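Local coordinates for protein spermidine N1-acetyltransferase (Vibrio cholerae O1 biovar El Tor, PDB 6DAU) that probably transfers an acetyl group from acetyl-coenzyme A to polyamines such as spermidine and spermine, at residues G13-I18 and S29-E34; S110-N115 and K167-S172; L73-Y78 and K118-V123. The protein carries 2 engineered substitutions. All blocks are in the same frame, centred on the assembly; numbering follows the deposited sequence.

In the fold
From the N terminus, contact 1 comes first: it closes a short loop of ten residues, bringing helix 15-24 against the small hairpin 29-36. It is complete before the other two begin. Contact 3 opens next on strand 67-77 and ties it to strand 118-124 of the main sheet. Contact 2 opens at the end of helix 98-112, before contact 3 has closed, and ties it to helix 165-168 and the residues after it, so these two cross. They also touch, with Ser110 and Leu114 on Leu73 and Phe111 on Ile119. Contact 3 meets contact 1 through Glu75 and the engineered Gln33, whereas contacts 1 and 2 have centres about 27 Å apart.

Contact 1 (G13-I18 and S29-E34); sequences GDLRFI and SYWFQE. Engineered in segment 29-34: Gln33 (natural residue Glu).
Trp31 extends its indole from strand 29-31 to meet Leu15 and Ile18 on helix 15-24, and these three side chains make up the whole contact. The six-membered part of the indole does the touching. Its CZ3 lies 4.0 Å from Ile18 CG2, while its neighbour CH2 lies 4.3 Å from Leu15 CD2. Both methyls approach the ring obliquely, and the Ile18 side chain crosses that of Trp31 at about a right angle. With CG anti to the backbone N (chi1 -166°), the indole is aimed at the helix, and the length of the bicyclic ring bridges a gap in which the nearest CA atoms, those of Ile18 and Ser29, are 10.2 Å apart. All three residues are buried, but just 97 Å², counting both sides, is buried between the segments: a small apolar junction made by one methyl each of Leu15 and Ile18 against the benzene part of the indole.

The turn end of segment 29-34, by contrast, makes no contact with 13-18. A type I' beta turn from Trp31 to Glu34 is closed by two backbone bonds, Glu34 N to Trp31 O at 2.9 Å and Trp31 N to Glu34 O at 2.7 Å, and both corner residues, Phe32 and Gln33, have positive phi. Gln33, an engineered replacement for glutamate, is exposed at this turn.

The indole does more than meet the helix: it forms a cation-pi interaction with Arg57, and Leu42 and Leu45 of helix 39-49 pack on it. Ile18 rests on Leu70 of strand 67-77 and on Tyr36 of strand 34-36, and Leu15 on Tyr46. The contact thus joins the first helix of the GNAT fold to the hairpin that leads into the second, with helix 39-49 and the central sheet alongside.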
loop_
_atom_site.group_PDB
_atom_site.type_symbol
_atom_site.label_atom_id
_atom_site.label_comp_id
_atom_site.label_asym_id
_atom_site.label_seq_id
_atom_site.Cartn_x
_atom_site.Cartn_y
_atom_site.Cartn_z
ATOM N N GLY C 13 15.300 18.271 15.353
ATOM C CA GLY C 13 16.574 18.257 16.113
ATOM C C GLY C 13 16.404 18.442 17.622
ATOM O O GLY C 13 17.317 18.181 18.362
ATOM N N ASP C 14 15.238 18.904 18.072
ATOM C CA ASP C 14 14.983 19.123 19.497
ATOM C C ASP C 14 14.473 17.867 20.212
ATOM O O ASP C 14 14.325 17.891 21.435
ATOM C CB ASP C 14 13.954 20.241 19.688
ATOM C CG ASP C 14 14.396 21.551 19.107
ATOM O OD1 ASP C 14 15.577 21.928 19.295
ATOM O OD2 ASP C 14 13.553 22.231 18.466
ATOM N N LEU C 15 14.196 16.786 19.470
ATOM C CA LEU C 15 13.581 15.588 20.078
ATOM C C LEU C 15 14.467 14.958 21.176
ATOM O O LEU C 15 13.960 14.465 22.196
ATOM C CB LEU C 15 13.226 14.542 19.011
ATOM C CG LEU C 15 12.094 14.931 18.009
ATOM C CD1 LEU C 15 11.928 13.806 16.979
ATOM C CD2 LEU C 15 10.769 15.246 18.705
ATOM N N ARG C 16 15.783 14.999 20.973
ATOM C CA ARG C 16 16.743 14.483 21.943
ATOM C C ARG C 16 16.551 15.168 23.298
ATOM O O ARG C 16 16.451 14.515 24.348
ATOM C CB ARG C 16 18.159 14.748 21.427
ATOM C CG ARG C 16 19.238 13.910 22.092
ATOM C CD ARG C 16 19.398 12.617 21.308
ATOM N NE ARG C 16 18.902 11.512 22.091
ATOM C CZ ARG C 16 18.725 10.271 21.657
ATOM N NH1 ARG C 16 18.972 9.928 20.393
ATOM N NH2 ARG C 16 18.277 9.376 22.520
ATOM N N PHE C 17 16.497 16.499 23.247
ATOM C CA PHE C 17 16.235 17.310 24.415
ATOM C C PHE C 17 14.884 16.972 25.087
ATOM O O PHE C 17 14.839 16.779 26.323
ATOM C CB PHE C 17 16.330 18.779 24.038
ATOM C CG PHE C 17 16.029 19.714 25.169
ATOM C CD1 PHE C 17 16.799 19.687 26.353
ATOM C CD2 PHE C 17 14.999 20.655 25.051
ATOM C CE1 PHE C 17 16.521 20.555 27.399
ATOM C CE2 PHE C 17 14.719 21.525 26.084
ATOM C CZ PHE C 17 15.481 21.485 27.253
ATOM N N ILE C 18 13.814 16.877 24.281
ATOM C CA ILE C 18 12.488 16.459 24.768
ATOM C C ILE C 18 12.594 15.127 25.488
ATOM O O ILE C 18 12.052 14.958 26.584
ATOM C CB ILE C 18 11.433 16.318 23.603
ATOM C CG1 ILE C 18 11.089 17.662 22.970
ATOM C CG2 ILE C 18 10.140 15.634 24.047
ATOM C CD1 ILE C 18 11.171 18.848 23.901
ATOM N N SER C 29 5.239 9.498 29.531
ATOM C CA SER C 29 5.144 10.537 28.516
ATOM C C SER C 29 4.210 10.139 27.357
ATOM O O SER C 29 4.102 8.951 26.975
ATOM C CB SER C 29 6.540 10.819 27.958
ATOM O OG SER C 29 7.399 11.149 29.010
ATOM N N TYR C 30 3.574 11.167 26.788
ATOM C CA TYR C 30 2.676 11.065 25.658
ATOM C C TYR C 30 3.052 12.073 24.585
ATOM O O TYR C 30 3.586 13.132 24.884
ATOM C CB TYR C 30 1.210 11.255 26.100
ATOM C CG TYR C 30 0.749 10.167 27.058
ATOM C CD1 TYR C 30 0.991 10.259 28.434
ATOM C CD2 TYR C 30 0.088 9.018 26.578
ATOM C CE1 TYR C 30 0.633 9.220 29.301
ATOM C CE2 TYR C 30 -0.323 8.003 27.438
ATOM C CZ TYR C 30 -0.031 8.100 28.785
ATOM O OH TYR C 30 -0.423 7.085 29.626
ATOM N N TRP C 31 2.787 11.717 23.329
ATOM C CA TRP C 31 2.986 12.621 22.186
ATOM C C TRP C 31 1.686 12.515 21.413
ATOM O O TRP C 31 1.368 11.451 20.890
ATOM C CB TRP C 31 4.160 12.163 21.305
ATOM C CG TRP C 31 4.627 13.190 20.339
ATOM C CD1 TRP C 31 4.331 13.265 18.979
ATOM C CD2 TRP C 31 5.474 14.308 20.625
ATOM N NE1 TRP C 31 4.947 14.371 18.430
ATOM C CE2 TRP C 31 5.647 15.027 19.412
ATOM C CE3 TRP C 31 6.106 14.770 21.792
ATOM C CZ2 TRP C 31 6.429 16.195 19.328
ATOM C CZ3 TRP C 31 6.923 15.927 21.713
ATOM C CH2 TRP C 31 7.071 16.618 20.481
ATOM N N PHE C 32 0.913 13.603 21.383
ATOM C CA PHE C 32 -0.424 13.601 20.764
ATOM C C PHE C 32 -1.247 12.427 21.274
ATOM O O PHE C 32 -1.865 11.708 20.495
ATOM C CB PHE C 32 -0.336 13.651 19.243
ATOM C CG PHE C 32 0.178 14.972 18.719
ATOM C CD1 PHE C 32 1.547 15.281 18.762
ATOM C CD2 PHE C 32 -0.727 15.944 18.239
ATOM C CE1 PHE C 32 2.014 16.527 18.307
ATOM C CE2 PHE C 32 -0.263 17.169 17.772
ATOM C CZ PHE C 32 1.116 17.473 17.828
ATOM N N GLN C 33 -1.228 12.244 22.600
ATOM C CA GLN C 33 -2.005 11.199 23.302
ATOM C C GLN C 33 -1.485 9.780 23.061
ATOM O O GLN C 33 -2.088 8.815 23.515
ATOM C CB GLN C 33 -3.515 11.318 22.991
ATOM C CG GLN C 33 -4.173 12.673 23.315
ATOM C CD GLN C 33 -4.514 12.855 24.809
ATOM O OE1 GLN C 33 -3.666 13.306 25.593
ATOM N NE2 GLN C 33 -5.773 12.530 25.201
ATOM N N GLU C 34 -0.352 9.646 22.364
ATOM C CA GLU C 34 0.262 8.319 22.165
ATOM C C GLU C 34 1.428 8.162 23.150
ATOM O O GLU C 34 2.275 9.049 23.229
ATOM C CB GLU C 34 0.693 8.137 20.721
ATOM C CG GLU C 34 -0.437 8.480 19.715
ATOM C CD GLU C 34 -0.383 7.656 18.453
ATOM O OE1 GLU C 34 -0.512 6.444 18.570
ATOM O OE2 GLU C 34 -0.215 8.213 17.348
#

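Contact 2 (S110-N115 and K167-S172); sequences SFTILN and KYLNRS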
loop_
_atom_site.group_PDB
_atom_site.type_symbol
_atom_site.label_atom_id
_atom_site.label_comp_id
_atom_site.label_asym_id
_atom_site.label_seq_id
_atom_site.Cartn_x
_atom_site.Cartn_y
_atom_site.Cartn_z
ATOM N N SER C 110 -0.703 32.061 23.872
ATOM C CA SER C 110 -2.051 31.486 23.912
ATOM C C SER C 110 -3.142 32.516 23.680
ATOM O O SER C 110 -4.106 32.258 22.928
ATOM C CB SER C 110 -2.297 30.776 25.240
ATOM O OG SER C 110 -1.320 29.785 25.412
ATOM N N PHE C 111 -2.975 33.688 24.310
ATOM C CA PHE C 111 -4.062 34.664 24.375
ATOM C C PHE C 111 -3.963 35.804 23.390
ATOM O O PHE C 111 -4.975 36.436 23.097
ATOM C CB PHE C 111 -4.189 35.226 25.796
ATOM C CG PHE C 111 -4.679 34.223 26.807
ATOM C CD1 PHE C 111 -5.690 33.306 26.485
ATOM C CD2 PHE C 111 -4.130 34.201 28.100
ATOM C CE1 PHE C 111 -6.161 32.413 27.441
ATOM C CE2 PHE C 111 -4.603 33.298 29.050
ATOM C CZ PHE C 111 -5.631 32.421 28.730
ATOM N N THR C 112 -2.770 36.091 22.874
ATOM C CA THR C 112 -2.622 37.230 21.950
ATOM C C THR C 112 -2.423 36.763 20.519
ATOM O O THR C 112 -2.607 37.561 19.605
ATOM C CB THR C 112 -1.460 38.214 22.316
ATOM O OG1 THR C 112 -0.194 37.555 22.156
ATOM C CG2 THR C 112 -1.580 38.714 23.740
ATOM N N ILE C 113 -2.026 35.501 20.328
ATOM C CA ILE C 113 -1.744 34.963 18.989
ATOM C C ILE C 113 -2.710 33.822 18.610
ATOM O O ILE C 113 -3.340 33.896 17.556
ATOM C CB ILE C 113 -0.271 34.524 18.823
ATOM C CG1 ILE C 113 0.655 35.758 18.950
ATOM C CG2 ILE C 113 -0.036 33.776 17.497
ATOM C CD1 ILE C 113 2.125 35.437 19.111
ATOM N N LEU C 114 -2.821 32.794 19.453
ATOM C CA LEU C 114 -3.757 31.698 19.202
ATOM C C LEU C 114 -5.209 32.056 19.440
ATOM O O LEU C 114 -6.101 31.351 18.971
ATOM C CB LEU C 114 -3.442 30.464 20.057
ATOM C CG LEU C 114 -2.233 29.606 19.672
ATOM C CD1 LEU C 114 -2.302 28.319 20.486
ATOM C CD2 LEU C 114 -2.213 29.299 18.182
ATOM N N ASN C 115 -5.455 33.129 20.203
ATOM C CA ASN C 115 -6.809 33.587 20.474
ATOM C C ASN C 115 -7.626 32.514 21.233
ATOM O O ASN C 115 -8.801 32.311 20.963
ATOM C CB ASN C 115 -7.516 34.040 19.172
ATOM C CG ASN C 115 -8.783 34.826 19.431
ATOM O OD1 ASN C 115 -8.965 35.343 20.519
ATOM N ND2 ASN C 115 -9.660 34.942 18.411
ATOM N N LYS C 167 -9.092 37.915 31.683
ATOM C CA LYS C 167 -8.336 38.215 32.864
ATOM C C LYS C 167 -6.858 38.364 32.633
ATOM O O LYS C 167 -6.241 39.170 33.285
ATOM C CB LYS C 167 -8.561 37.193 33.944
ATOM C CG LYS C 167 -7.711 37.488 35.155
ATOM C CD LYS C 167 -7.796 36.404 36.203
ATOM C CE LYS C 167 -6.617 36.483 37.142
ATOM N NZ LYS C 167 -7.062 36.292 38.544
ATOM N N TYR C 168 -6.266 37.606 31.722
ATOM C CA TYR C 168 -4.842 37.755 31.491
ATOM C C TYR C 168 -4.564 38.996 30.689
ATOM O O TYR C 168 -3.521 39.592 30.829
ATOM C CB TYR C 168 -4.210 36.541 30.818
ATOM C CG TYR C 168 -2.819 36.803 30.284
ATOM C CD1 TYR C 168 -1.696 36.503 31.023
ATOM C CD2 TYR C 168 -2.638 37.358 29.052
ATOM C CE1 TYR C 168 -0.429 36.745 30.538
ATOM C CE2 TYR C 168 -1.381 37.603 28.556
ATOM C CZ TYR C 168 -0.275 37.299 29.301
ATOM O OH TYR C 168 0.977 37.564 28.782
ATOM N N LEU C 169 -5.517 39.425 29.880
ATOM C CA LEU C 169 -5.342 40.623 29.079
ATOM C C LEU C 169 -5.800 41.912 29.765
ATOM O O LEU C 169 -6.046 42.907 29.087
ATOM C CB LEU C 169 -6.098 40.500 27.777
ATOM C CG LEU C 169 -5.615 39.447 26.816
ATOM C CD1 LEU C 169 -6.149 39.724 25.433
ATOM C CD2 LEU C 169 -4.109 39.454 26.818
ATOM N N ASN C 170 -5.950 41.880 31.086
ATOM C CA ASN C 170 -6.344 43.023 31.886
ATOM C C ASN C 170 -5.242 43.241 32.894
ATOM O O ASN C 170 -4.855 44.359 33.154
ATOM C CB ASN C 170 -7.639 42.741 32.615
ATOM C CG ASN C 170 -8.840 42.816 31.709
ATOM O OD1 ASN C 170 -8.717 43.076 30.521
ATOM N ND2 ASN C 170 -10.003 42.552 32.264
ATOM N N ARG C 171 -4.740 42.143 33.441
ATOM C CA ARG C 171 -3.654 42.146 34.402
ATOM C C ARG C 171 -2.493 43.036 33.990
ATOM O O ARG C 171 -1.742 43.484 34.833
ATOM C CB ARG C 171 -3.134 40.734 34.590
ATOM C CG ARG C 171 -3.715 40.018 35.778
ATOM C CD ARG C 171 -3.222 38.590 35.840
ATOM N NE ARG C 171 -1.855 38.505 36.320
ATOM C CZ ARG C 171 -1.514 38.243 37.575
ATOM N NH1 ARG C 171 -2.440 38.035 38.496
ATOM N NH2 ARG C 171 -0.237 38.180 37.905
ATOM N N SER C 172 -2.330 43.261 32.692
ATOM C CA SER C 172 -1.279 44.136 32.160
ATOM C C SER C 172 -1.716 45.576 31.843
ATOM O O SER C 172 -0.874 46.424 31.552
ATOM C CB SER C 172 -0.705 43.494 30.888
ATOM O OG SER C 172 -0.139 42.226 31.174
#
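Phe111 and Thr112 meet Tyr168 and Leu169 in an apolar junction between two helix ends, where the last turn of helix 98-112 lies beside the short C-terminal helix 165-168. The nearest CA atoms are those of Phe111 and Leu169, 7.7 Å apart, and 178 Å² of surface, both sides summed, is buried between the segments.

The CD2 carbon of Phe111 carries the tightest packing. Phe111 CD2 is 3.6 Å from Tyr168 CB and is equally near the ring atoms CG and CD2 of that tyrosine. With centroids 5.6 Å apart and planes inclined at 42°, the two rings form an oblique pair that is neither a stack nor a T-shaped arrangement. Tyr168 CG stands anti to the backbone N (chi1 167°), which places its ring root next to the phenyl ring. Leu169 adds a looser flank: its CD2 methyl lies 4.1 Å from Thr112 CG2 and 4.4 Å from Phe111 CB. Ile163 of strand 154-164 touches both aromatic side chains. Leu169 also packs on Gly153 of a neighbouring subunit, so the junction reaches the edge of an interface in the dodecamer.

Polar groups nearby are served by other partners. Thr112 OG1 bonds to Asp108 O within its own helix, and Gln165 NE2 bonds to both Phe111 O and Asn115 OD1. With side-chain carbons making nearly all the contact, the attachment of the C-terminal tail here probably rests mainly on apolar packing, with Gln165 adding directional bonds beside it.

Contact 3 (L73-Y78 and K118-V123); sequences LIEINY and KIYLHV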
loop_
_atom_site.group_PDB
_atom_site.type_symbol
_atom_site.label_atom_id
_atom_site.label_comp_id
_atom_site.label_asym_id
_atom_site.label_seq_id
_atom_site.Cartn_x
_atom_site.Cartn_y
_atom_site.Cartn_z
ATOM N N LEU C 73 1.479 23.182 24.880
ATOM C CA LEU C 73 0.033 23.265 24.915
ATOM C C LEU C 73 -0.512 21.993 24.295
ATOM O O LEU C 73 -0.127 21.626 23.177
ATOM C CB LEU C 73 -0.475 24.479 24.133
ATOM C CG LEU C 73 -0.009 25.898 24.527
ATOM C CD1 LEU C 73 -0.630 26.882 23.551
ATOM C CD2 LEU C 73 -0.421 26.221 25.947
ATOM N N ILE C 74 -1.359 21.288 25.039
ATOM C CA ILE C 74 -1.981 20.069 24.552
ATOM C C ILE C 74 -3.500 20.157 24.658
ATOM O O ILE C 74 -4.020 21.111 25.249
ATOM C CB ILE C 74 -1.411 18.808 25.253
ATOM C CG1 ILE C 74 -1.832 18.693 26.724
ATOM C CG2 ILE C 74 0.126 18.747 25.089
ATOM C CD1 ILE C 74 -1.454 17.340 27.351
ATOM N N GLU C 75 -4.210 19.193 24.054
ATOM C CA GLU C 75 -5.663 19.156 24.066
ATOM C C GLU C 75 -6.257 20.461 23.571
ATOM O O GLU C 75 -7.274 20.890 24.086
ATOM C CB GLU C 75 -6.184 18.881 25.509
ATOM C CG GLU C 75 -5.668 17.564 26.079
ATOM C CD GLU C 75 -6.741 16.503 25.987
ATOM O OE1 GLU C 75 -7.753 16.721 26.686
ATOM O OE2 GLU C 75 -6.641 15.463 25.264
ATOM N N ILE C 76 -5.619 21.088 22.586
ATOM C CA ILE C 76 -6.129 22.345 22.061
ATOM C C ILE C 76 -7.419 22.047 21.316
ATOM O O ILE C 76 -7.445 21.231 20.395
ATOM C CB ILE C 76 -5.136 23.067 21.123
ATOM C CG1 ILE C 76 -3.750 23.195 21.803
ATOM C CG2 ILE C 76 -5.710 24.428 20.728
ATOM C CD1 ILE C 76 -2.675 23.656 20.843
ATOM N N ASN C 77 -8.495 22.683 21.758
ATOM C CA ASN C 77 -9.775 22.524 21.105
ATOM C C ASN C 77 -10.174 23.897 20.553
ATOM O O ASN C 77 -10.218 24.878 21.291
ATOM C CB ASN C 77 -10.817 22.025 22.104
ATOM C CG ASN C 77 -12.166 21.848 21.478
ATOM O OD1 ASN C 77 -12.792 22.805 21.011
ATOM N ND2 ASN C 77 -12.602 20.614 21.411
ATOM N N TYR C 78 -10.482 23.952 19.256
ATOM C CA TYR C 78 -10.660 25.220 18.567
ATOM C C TYR C 78 -12.116 25.653 18.521
ATOM O O TYR C 78 -12.409 26.663 17.931
ATOM C CB TYR C 78 -9.991 25.237 17.180
ATOM C CG TYR C 78 -8.465 25.097 17.243
ATOM C CD1 TYR C 78 -7.637 26.217 17.427
ATOM C CD2 TYR C 78 -7.851 23.826 17.136
ATOM C CE1 TYR C 78 -6.246 26.087 17.497
ATOM C CE2 TYR C 78 -6.455 23.689 17.178
ATOM C CZ TYR C 78 -5.674 24.805 17.377
ATOM O OH TYR C 78 -4.303 24.639 17.476
ATOM N N LYS C 118 -9.355 29.950 27.255
ATOM C CA LYS C 118 -9.069 29.363 28.551
ATOM C C LYS C 118 -7.814 28.516 28.476
ATOM O O LYS C 118 -7.675 27.696 27.565
ATOM C CB LYS C 118 -10.264 28.536 29.048
ATOM C CG LYS C 118 -10.046 27.836 30.384
ATOM C CD LYS C 118 -11.344 27.247 30.953
ATOM C CE LYS C 118 -11.028 26.474 32.227
ATOM N NZ LYS C 118 -12.263 25.903 32.847
ATOM N N ILE C 119 -6.900 28.730 29.423
ATOM C CA ILE C 119 -5.763 27.845 29.615
ATOM C C ILE C 119 -5.900 27.221 30.996
ATOM O O ILE C 119 -6.153 27.940 31.975
ATOM C CB ILE C 119 -4.424 28.615 29.527
ATOM C CG1 ILE C 119 -4.188 29.117 28.101
ATOM C CG2 ILE C 119 -3.243 27.762 30.015
ATOM C CD1 ILE C 119 -4.102 28.046 27.036
ATOM N N TYR C 120 -5.768 25.892 31.086
ATOM C CA TYR C 120 -5.745 25.227 32.387
ATOM C C TYR C 120 -4.495 24.360 32.538
ATOM O O TYR C 120 -3.797 24.085 31.552
ATOM C CB TYR C 120 -7.021 24.401 32.623
ATOM C CG TYR C 120 -7.262 23.339 31.585
ATOM C CD1 TYR C 120 -7.952 23.643 30.403
ATOM C CD2 TYR C 120 -6.797 22.032 31.769
ATOM C CE1 TYR C 120 -8.158 22.663 29.419
ATOM C CE2 TYR C 120 -7.018 21.043 30.799
ATOM C CZ TYR C 120 -7.689 21.380 29.628
ATOM O OH TYR C 120 -7.898 20.429 28.652
ATOM N N LEU C 121 -4.224 23.923 33.766
ATOM C CA LEU C 121 -3.106 23.013 34.043
ATOM C C LEU C 121 -3.437 22.180 35.266
ATOM O O LEU C 121 -4.370 22.504 36.024
ATOM C CB LEU C 121 -1.798 23.795 34.268
ATOM C CG LEU C 121 -1.857 24.882 35.381
ATOM C CD1 LEU C 121 -1.681 24.300 36.775
ATOM C CD2 LEU C 121 -0.801 25.931 35.140
ATOM N N HIS C 122 -2.661 21.123 35.455
ATOM C CA HIS C 122 -2.723 20.257 36.611
ATOM C C HIS C 122 -1.437 20.442 37.410
ATOM O O HIS C 122 -0.360 20.579 36.830
ATOM C CB HIS C 122 -2.829 18.805 36.185
ATOM C CG HIS C 122 -4.078 18.508 35.427
ATOM N ND1 HIS C 122 -4.076 18.238 34.080
ATOM C CD2 HIS C 122 -5.379 18.485 35.825
ATOM C CE1 HIS C 122 -5.322 18.032 33.683
ATOM N NE2 HIS C 122 -6.129 18.165 34.726
ATOM N N VAL C 123 -1.550 20.480 38.736
ATOM C CA VAL C 123 -0.374 20.569 39.588
ATOM C C VAL C 123 -0.621 19.728 40.844
ATOM O O VAL C 123 -1.687 19.812 41.471
ATOM C CB VAL C 123 0.049 22.050 39.880
ATOM C CG1 VAL C 123 -1.117 22.880 40.350
ATOM C CG2 VAL C 123 1.179 22.122 40.897
HETATM O O HOH W 1 -8.934 21.735 26.058
#
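Tyr120 has CG lodged between its backbone N and carbonyl carbon (chi1 58°), which carries its OH to 3.9 Å from Glu75 CB. Glu75 has CG beside its own N (chi1 -59°) and a bend at the next bond, and these torsions place the carboxylate with OE1 4.2 Å from Tyr120 OH, too far for a direct bond. The carboxylate plane and the tyrosine ring plane stand at 85°.

A water supplies the polar link. It donates to Glu75 O at 2.7 Å and is hydrogen-bonded to Tyr120 OH at 3.1 Å, at the edge of the phenol ring and in its plane. The carbonyl is presented at a corner in strand 67-77, where Glu75 has left-handed helical backbone angles. A second, apolar touch joins Leu73 CD2 to Ile119 CD1 at 4.3 Å.

The two touches lie on different faces of the main sheet, because Ile119 and Tyr120 are successive residues of one strand. Strand 82-89 runs between the partners, with Phe85 packing on Ile119 and Glu84 on Tyr120, so the contact spans it between next-nearest strands. Leu73 and Ile119 both pack on Ser110 of helix 98-112, the helix of the beta-alpha-beta crossover joining the parallel strands 82-89 and 118-124. On the other flank of strand 118-124, Arg160 of the adjacent strand 154-164 forms a cation-pi interaction with Tyr120.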